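Local atomic coordinates of CRISPR-associated protein, Cse1 family (Acidimicrobium ferrooxidans, PDB entry 4H3T), a protein that probably serves as the large Cse1 subunit of a type I-E CRISPR Cascade complex, taking part in recognition of invading DNA. Residues L63-L68 with L216-W221. The protein carries 1 engineered substitution. Numbering follows the deposited sequence.
Sequences LAYRIL and LNLVPW
Y65 docks on loop 218-221, touching L218, V219 and W221, a buried helix-to-loop contact in the globular part of Cse1 ahead of the long C-terminal helices. It joins the last turns of helix 52-68 to the chain just leaving helix 210-217, where L218 centres an inverse gamma turn. The tyrosine lies between two side chains. On one face L218 CD2 makes a CH-pi contact, 3.5 Å from the ring centroid and only 9° off the normal, while the other methyl, CD1, rests 3.9 Å from A64 CB and also touches L68. Across the ring plane, W221 approaches obliquely with the nitrogen of its five-membered ring, NE1 coming 3.3 Å from Y65 CD1. The planes differ by 24°, but the rings are slid apart and barely overlap, with 5.1 Å between the centroids of the Y65 ring and the W221 five-membered ring. Y65 CG stands anti to its own carbonyl carbon (chi1 -79°), which carries the hydroxyl to the loop backbone. Beyond the contact, F36 covers A64 on the helix side, F348 of helix 344-350 packs against V219 and P220, and the N217 amide is held by T213, P205 and H300. At the tip, Y65 OH donates to V219 O at 2.8 Å, and it accepts from a water that also donates to N217 O, 2.6 Å from the water oxygen.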
loop_
_atom_site.group_PDB
_atom_site.type_symbol
_atom_site.label_atom_id
_atom_site.label_comp_id
_atom_site.label_asym_id
_atom_site.label_seq_id
_atom_site.Cartn_x
_atom_site.Cartn_y
_atom_site.Cartn_z
ATOM N N LEU A 63 -12.792 7.632 -12.038
ATOM C CA LEU A 63 -14.167 8.167 -12.233
ATOM C C LEU A 63 -14.211 9.695 -11.939
ATOM O O LEU A 63 -14.819 10.452 -12.702
ATOM C CB LEU A 63 -14.982 7.390 -11.234
ATOM C CG LEU A 63 -16.451 7.099 -11.341
ATOM C CD1 LEU A 63 -17.034 7.231 -12.800
ATOM C CD2 LEU A 63 -16.662 5.712 -10.762
ATOM N N ALA A 64 -13.489 10.159 -10.881
ATOM C CA ALA A 64 -13.426 11.592 -10.547
ATOM C C ALA A 64 -12.850 12.424 -11.687
ATOM O O ALA A 64 -13.467 13.427 -12.044
ATOM C CB ALA A 64 -12.624 11.817 -9.288
ATOM N N TYR A 65 -11.710 11.996 -12.300
ATOM C CA TYR A 65 -11.133 12.749 -13.428
ATOM C C TYR A 65 -12.119 12.893 -14.593
ATOM O O TYR A 65 -12.156 13.941 -15.283
ATOM C CB TYR A 65 -9.852 12.068 -13.931
ATOM C CG TYR A 65 -8.638 12.343 -13.100
ATOM C CD1 TYR A 65 -8.038 13.605 -13.102
ATOM C CD2 TYR A 65 -7.968 11.303 -12.459
ATOM C CE1 TYR A 65 -6.825 13.832 -12.448
ATOM C CE2 TYR A 65 -6.765 11.509 -11.817
ATOM C CZ TYR A 65 -6.189 12.778 -11.802
ATOM O OH TYR A 65 -5.010 12.956 -11.092
ATOM N N ARG A 66 -12.938 11.848 -14.817
ATOM C CA ARG A 66 -13.916 11.859 -15.919
ATOM C C ARG A 66 -15.131 12.679 -15.557
ATOM O O ARG A 66 -15.648 13.400 -16.437
ATOM C CB ARG A 66 -14.335 10.433 -16.336
ATOM C CG ARG A 66 -13.207 9.526 -16.863
ATOM C CD ARG A 66 -12.506 10.166 -18.064
ATOM N NE ARG A 66 -13.416 10.223 -19.209
ATOM C CZ ARG A 66 -13.259 10.978 -20.294
ATOM N NH1 ARG A 66 -12.238 11.830 -20.385
ATOM N NH2 ARG A 66 -14.113 10.882 -21.298
ATOM N N ILE A 67 -15.630 12.569 -14.304
ATOM C CA ILE A 67 -16.804 13.373 -13.910
ATOM C C ILE A 67 -16.411 14.857 -13.885
ATOM O O ILE A 67 -17.162 15.700 -14.334
ATOM C CB ILE A 67 -17.357 12.927 -12.527
ATOM C CG1 ILE A 67 -18.069 11.563 -12.597
ATOM C CG2 ILE A 67 -18.292 13.988 -11.956
ATOM C CD1 ILE A 67 -18.206 10.854 -11.240
ATOM N N LEU A 68 -15.273 15.186 -13.271
ATOM C CA LEU A 68 -14.885 16.587 -13.132
ATOM C C LEU A 68 -14.248 17.165 -14.417
ATOM O O LEU A 68 -14.039 18.390 -14.502
ATOM C CB LEU A 68 -13.888 16.661 -11.944
ATOM C CG LEU A 68 -14.482 16.181 -10.583
ATOM C CD1 LEU A 68 -13.387 16.082 -9.529
ATOM C CD2 LEU A 68 -15.565 17.102 -10.070
ATOM N N LEU A 216 -6.670 15.213 -2.558
ATOM C CA LEU A 216 -5.218 15.032 -2.298
ATOM C C LEU A 216 -4.587 14.128 -3.335
ATOM O O LEU A 216 -3.378 14.236 -3.550
ATOM C CB LEU A 216 -4.979 14.448 -0.892
ATOM C CG LEU A 216 -5.392 15.443 0.232
ATOM C CD1 LEU A 216 -5.483 14.748 1.610
ATOM C CD2 LEU A 216 -4.419 16.596 0.309
ATOM N N ASN A 217 -5.381 13.197 -3.940
ATOM C CA ASN A 217 -4.898 12.234 -4.927
ATOM C C ASN A 217 -5.144 12.656 -6.379
ATOM O O ASN A 217 -4.595 12.002 -7.297
ATOM C CB ASN A 217 -5.530 10.858 -4.681
ATOM C CG ASN A 217 -4.907 10.145 -3.546
ATOM O OD1 ASN A 217 -3.902 9.517 -3.742
ATOM N ND2 ASN A 217 -5.421 10.300 -2.334
ATOM N N LEU A 218 -5.963 13.688 -6.591
ATOM C CA LEU A 218 -6.291 14.181 -7.922
ATOM C C LEU A 218 -5.251 15.182 -8.342
ATOM O O LEU A 218 -5.509 16.349 -8.515
ATOM C CB LEU A 218 -7.696 14.742 -8.001
ATOM C CG LEU A 218 -8.802 13.678 -7.972
ATOM C CD1 LEU A 218 -10.122 14.359 -7.597
ATOM C CD2 LEU A 218 -8.870 12.919 -9.262
ATOM N N VAL A 219 -4.073 14.653 -8.648
ATOM C CA VAL A 219 -2.984 15.469 -9.109
ATOM C C VAL A 219 -3.413 16.147 -10.460
ATOM O O VAL A 219 -3.809 15.427 -11.422
ATOM C CB VAL A 219 -1.685 14.636 -9.305
ATOM C CG1 VAL A 219 -0.533 15.543 -9.731
ATOM C CG2 VAL A 219 -1.322 13.816 -8.055
ATOM N N PRO A 220 -3.278 17.471 -10.584
ATOM C CA PRO A 220 -3.659 18.101 -11.849
ATOM C C PRO A 220 -2.782 17.630 -13.019
ATOM O O PRO A 220 -1.590 17.338 -12.830
ATOM C CB PRO A 220 -3.501 19.591 -11.551
ATOM C CG PRO A 220 -3.829 19.700 -10.126
ATOM C CD PRO A 220 -3.057 18.499 -9.561
ATOM N N TRP A 221 -3.393 17.546 -14.233
ATOM C CA TRP A 221 -2.720 17.068 -15.450
ATOM C C TRP A 221 -1.476 17.918 -15.800
ATOM O O TRP A 221 -0.537 17.401 -16.389
ATOM C CB TRP A 221 -3.692 17.087 -16.631
ATOM C CG TRP A 221 -4.887 16.209 -16.465
ATOM C CD1 TRP A 221 -5.014 15.111 -15.661
ATOM C CD2 TRP A 221 -6.160 16.411 -17.075
ATOM N NE1 TRP A 221 -6.283 14.602 -15.756
ATOM C CE2 TRP A 221 -6.983 15.331 -16.684
ATOM C CE3 TRP A 221 -6.655 17.339 -18.006
ATOM C CZ2 TRP A 221 -8.294 15.216 -17.112
ATOM C CZ3 TRP A 221 -7.963 17.215 -18.435
ATOM C CH2 TRP A 221 -8.780 16.193 -17.945
HETATM O O HOH W 1 -4.013 10.825 -9.574
#